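Local coordinates for hypothetical protein SpyM3_0169 (Streptococcus pyogenes, PDB 1PG6) that is of unknown function but belongs to the AIM24 family of the cupin clan and binds calcium ions, at residues N161-I166 / Y221-L227. Residues are numbered along the deposited sequence; the frame is centred on the assembly and turned at random.
Sequences NSFGSI and YIQSLNL. With CA (calcium ion), chain B.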
loop_
_atom_site.group_PDB
_atom_site.type_symbol
_atom_site.label_atom_id
_atom_site.label_comp_id
_atom_site.label_asym_id
_atom_site.label_seq_id
_atom_site.Cartn_x
_atom_site.Cartn_y
_atom_site.Cartn_z
ATOM N N ASN A 161 -3.567 0.250 4.307
ATOM C CA ASN A 161 -3.532 -0.340 5.648
ATOM C C ASN A 161 -2.325 0.180 6.423
ATOM O O ASN A 161 -1.294 0.486 5.840
ATOM C CB ASN A 161 -3.440 -1.860 5.527
ATOM C CG ASN A 161 -2.041 -2.318 5.184
ATOM O OD1 ASN A 161 -1.221 -2.533 6.074
ATOM N ND2 ASN A 161 -1.748 -2.432 3.901
ATOM N N SER A 162 -2.452 0.252 7.746
ATOM C CA SER A 162 -1.359 0.738 8.582
ATOM C C SER A 162 -0.865 -0.286 9.580
ATOM O O SER A 162 -1.552 -1.251 9.888
ATOM C CB SER A 162 -1.823 1.941 9.400
ATOM O OG SER A 162 -2.839 1.523 10.308
ATOM N N PHE A 163 0.343 -0.060 10.078
ATOM C CA PHE A 163 0.888 -0.868 11.158
ATOM C C PHE A 163 0.691 0.150 12.292
ATOM O O PHE A 163 1.320 1.212 12.311
ATOM C CB PHE A 163 2.375 -1.147 10.968
ATOM C CG PHE A 163 3.011 -1.850 12.142
ATOM C CD1 PHE A 163 2.344 -2.885 12.804
ATOM C CD2 PHE A 163 4.282 -1.495 12.573
ATOM C CE1 PHE A 163 2.942 -3.550 13.881
ATOM C CE2 PHE A 163 4.895 -2.156 13.652
ATOM C CZ PHE A 163 4.224 -3.184 14.306
ATOM N N GLY A 164 -0.199 -0.160 13.225
ATOM C CA GLY A 164 -0.483 0.774 14.294
ATOM C C GLY A 164 -1.737 1.549 13.917
ATOM O O GLY A 164 -2.470 1.147 13.009
ATOM N N SER A 165 -1.988 2.654 14.615
ATOM C CA SER A 165 -3.168 3.482 14.369
ATOM C C SER A 165 -2.884 4.591 13.360
ATOM O O SER A 165 -1.750 5.052 13.249
ATOM C CB SER A 165 -3.668 4.093 15.680
ATOM O OG SER A 165 -4.015 3.075 16.623
ATOM N N ILE A 166 -3.926 5.014 12.645
ATOM C CA ILE A 166 -3.813 6.052 11.616
ATOM C C ILE A 166 -4.236 7.445 12.046
ATOM O O ILE A 166 -5.253 7.622 12.720
ATOM C CB ILE A 166 -4.660 5.689 10.366
ATOM C CG1 ILE A 166 -4.112 4.418 9.724
ATOM C CG2 ILE A 166 -4.653 6.852 9.353
ATOM C CD1 ILE A 166 -5.002 3.871 8.600
ATOM N N TYR A 221 -1.352 10.568 5.521
ATOM C CA TYR A 221 -1.832 9.589 6.489
ATOM C C TYR A 221 -0.627 8.936 7.121
ATOM O O TYR A 221 0.201 8.342 6.432
ATOM C CB TYR A 221 -2.707 8.533 5.808
ATOM C CG TYR A 221 -4.008 9.096 5.312
ATOM C CD1 TYR A 221 -5.138 9.126 6.133
ATOM C CD2 TYR A 221 -4.097 9.669 4.044
ATOM C CE1 TYR A 221 -6.325 9.719 5.701
ATOM C CE2 TYR A 221 -5.280 10.264 3.609
ATOM C CZ TYR A 221 -6.381 10.287 4.435
ATOM O OH TYR A 221 -7.536 10.901 3.996
ATOM N N ILE A 222 -0.501 9.073 8.430
ATOM C CA ILE A 222 0.623 8.458 9.112
ATOM C C ILE A 222 0.120 7.351 10.018
ATOM O O ILE A 222 -1.066 7.296 10.348
ATOM C CB ILE A 222 1.415 9.475 9.954
ATOM C CG1 ILE A 222 0.524 10.064 11.044
ATOM C CG2 ILE A 222 1.958 10.579 9.057
ATOM C CD1 ILE A 222 1.282 10.874 12.074
ATOM N N GLN A 223 1.024 6.459 10.400
ATOM C CA GLN A 223 0.681 5.346 11.277
ATOM C C GLN A 223 1.514 5.504 12.546
ATOM O O GLN A 223 2.597 6.072 12.511
ATOM C CB GLN A 223 0.966 4.006 10.585
ATOM C CG GLN A 223 2.431 3.758 10.242
ATOM C CD GLN A 223 2.651 2.477 9.450
ATOM O OE1 GLN A 223 3.760 1.930 9.425
ATOM N NE2 GLN A 223 1.610 2.004 8.783
ATOM N N SER A 224 1.007 4.996 13.665
ATOM C CA SER A 224 1.690 5.161 14.944
ATOM C C SER A 224 2.763 4.139 15.319
ATOM O O SER A 224 3.280 4.171 16.433
ATOM C CB SER A 224 0.661 5.254 16.072
ATOM O OG SER A 224 -0.020 4.030 16.224
ATOM N N LEU A 225 3.090 3.223 14.409
ATOM C CA LEU A 225 4.131 2.236 14.673
ATOM C C LEU A 225 5.100 2.140 13.497
ATOM O O LEU A 225 4.748 2.433 12.350
ATOM C CB LEU A 225 3.531 0.856 14.969
ATOM C CG LEU A 225 2.774 0.764 16.300
ATOM C CD1 LEU A 225 2.105 -0.595 16.414
ATOM C CD2 LEU A 225 3.739 0.977 17.458
ATOM N N ASN A 226 6.320 1.726 13.804
ATOM C CA ASN A 226 7.404 1.594 12.828
ATOM C C ASN A 226 7.755 0.110 12.726
ATOM O O ASN A 226 8.268 -0.465 13.675
ATOM C CB ASN A 226 8.606 2.390 13.348
ATOM C CG ASN A 226 9.786 2.385 12.399
ATOM O OD1 ASN A 226 10.049 1.402 11.708
ATOM N ND2 ASN A 226 10.519 3.491 12.380
ATOM N N LEU A 227 7.481 -0.503 11.578
ATOM C CA LEU A 227 7.750 -1.925 11.392
ATOM C C LEU A 227 9.226 -2.274 11.557
ATOM O O LEU A 227 9.565 -3.294 12.159
ATOM C CB LEU A 227 7.260 -2.384 10.016
ATOM C CG LEU A 227 7.085 -3.889 9.810
ATOM C CD1 LEU A 227 6.124 -4.442 10.864
ATOM C CD2 LEU A 227 6.528 -4.150 8.414
HETATM CA CA CA B . -2.008 -3.263 8.525
HETATM O O HOH W 1 -4.409 -3.049 9.174
#
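Phe-163 is gripped between Leu-225 and Leu-227 in a loop-to-strand-end contact that runs into an antiparallel pair at Ile-166 and Gln-223: the loop that leads from strand 156-161 of one six-stranded sheet into strand 166-171 of the next lies against the end of strand 219-223, the loop residues 224-226 and the first residue of helix 227-234. It illustrates how a calcium-bearing linker can be fastened to a neighbouring strand by backbone and side chain together. CG anti to the backbone N (chi1 174°) carries the phenyl ring out between the two leucines. Leu-225 CB sits over one face, 3.8 Å from the centroid of the Phe-163 ring, and Leu-227 CD1 covers the opposite face at 4.0 Å from that centroid, both as CH-pi contacts. The carbonyl carbon of Asn-226 lies at the ring edge.

Beyond the ring, Ser-165 and Ser-224 are tied by two hydrogen bonds. Ser-224 N donates to Ser-165 O (2.8 Å), in the carbonyl plane, and Ser-165 N returns a bond to Ser-224 OG (2.9 Å). Ile-166 and Gln-223 then form a non-hydrogen-bonded antiparallel pair, flanked by a CA-H...O contact from Ile-166 CA to Ile-222 O (3.3 Å), while Ile-166 CG2 meets the edge of the Tyr-221 ring.

On the linker's other flank, Asn-161 OD1 and Ser-162 O bind a calcium ion, with a water and Thr-99 among its other ligands. Within the loop, Ser-162 OG donates to Gly-164 O (2.8 Å) from above the carbonyl plane. Metal, serine bonds and the clasped ring thus probably hold the linker in one course between the two sheets.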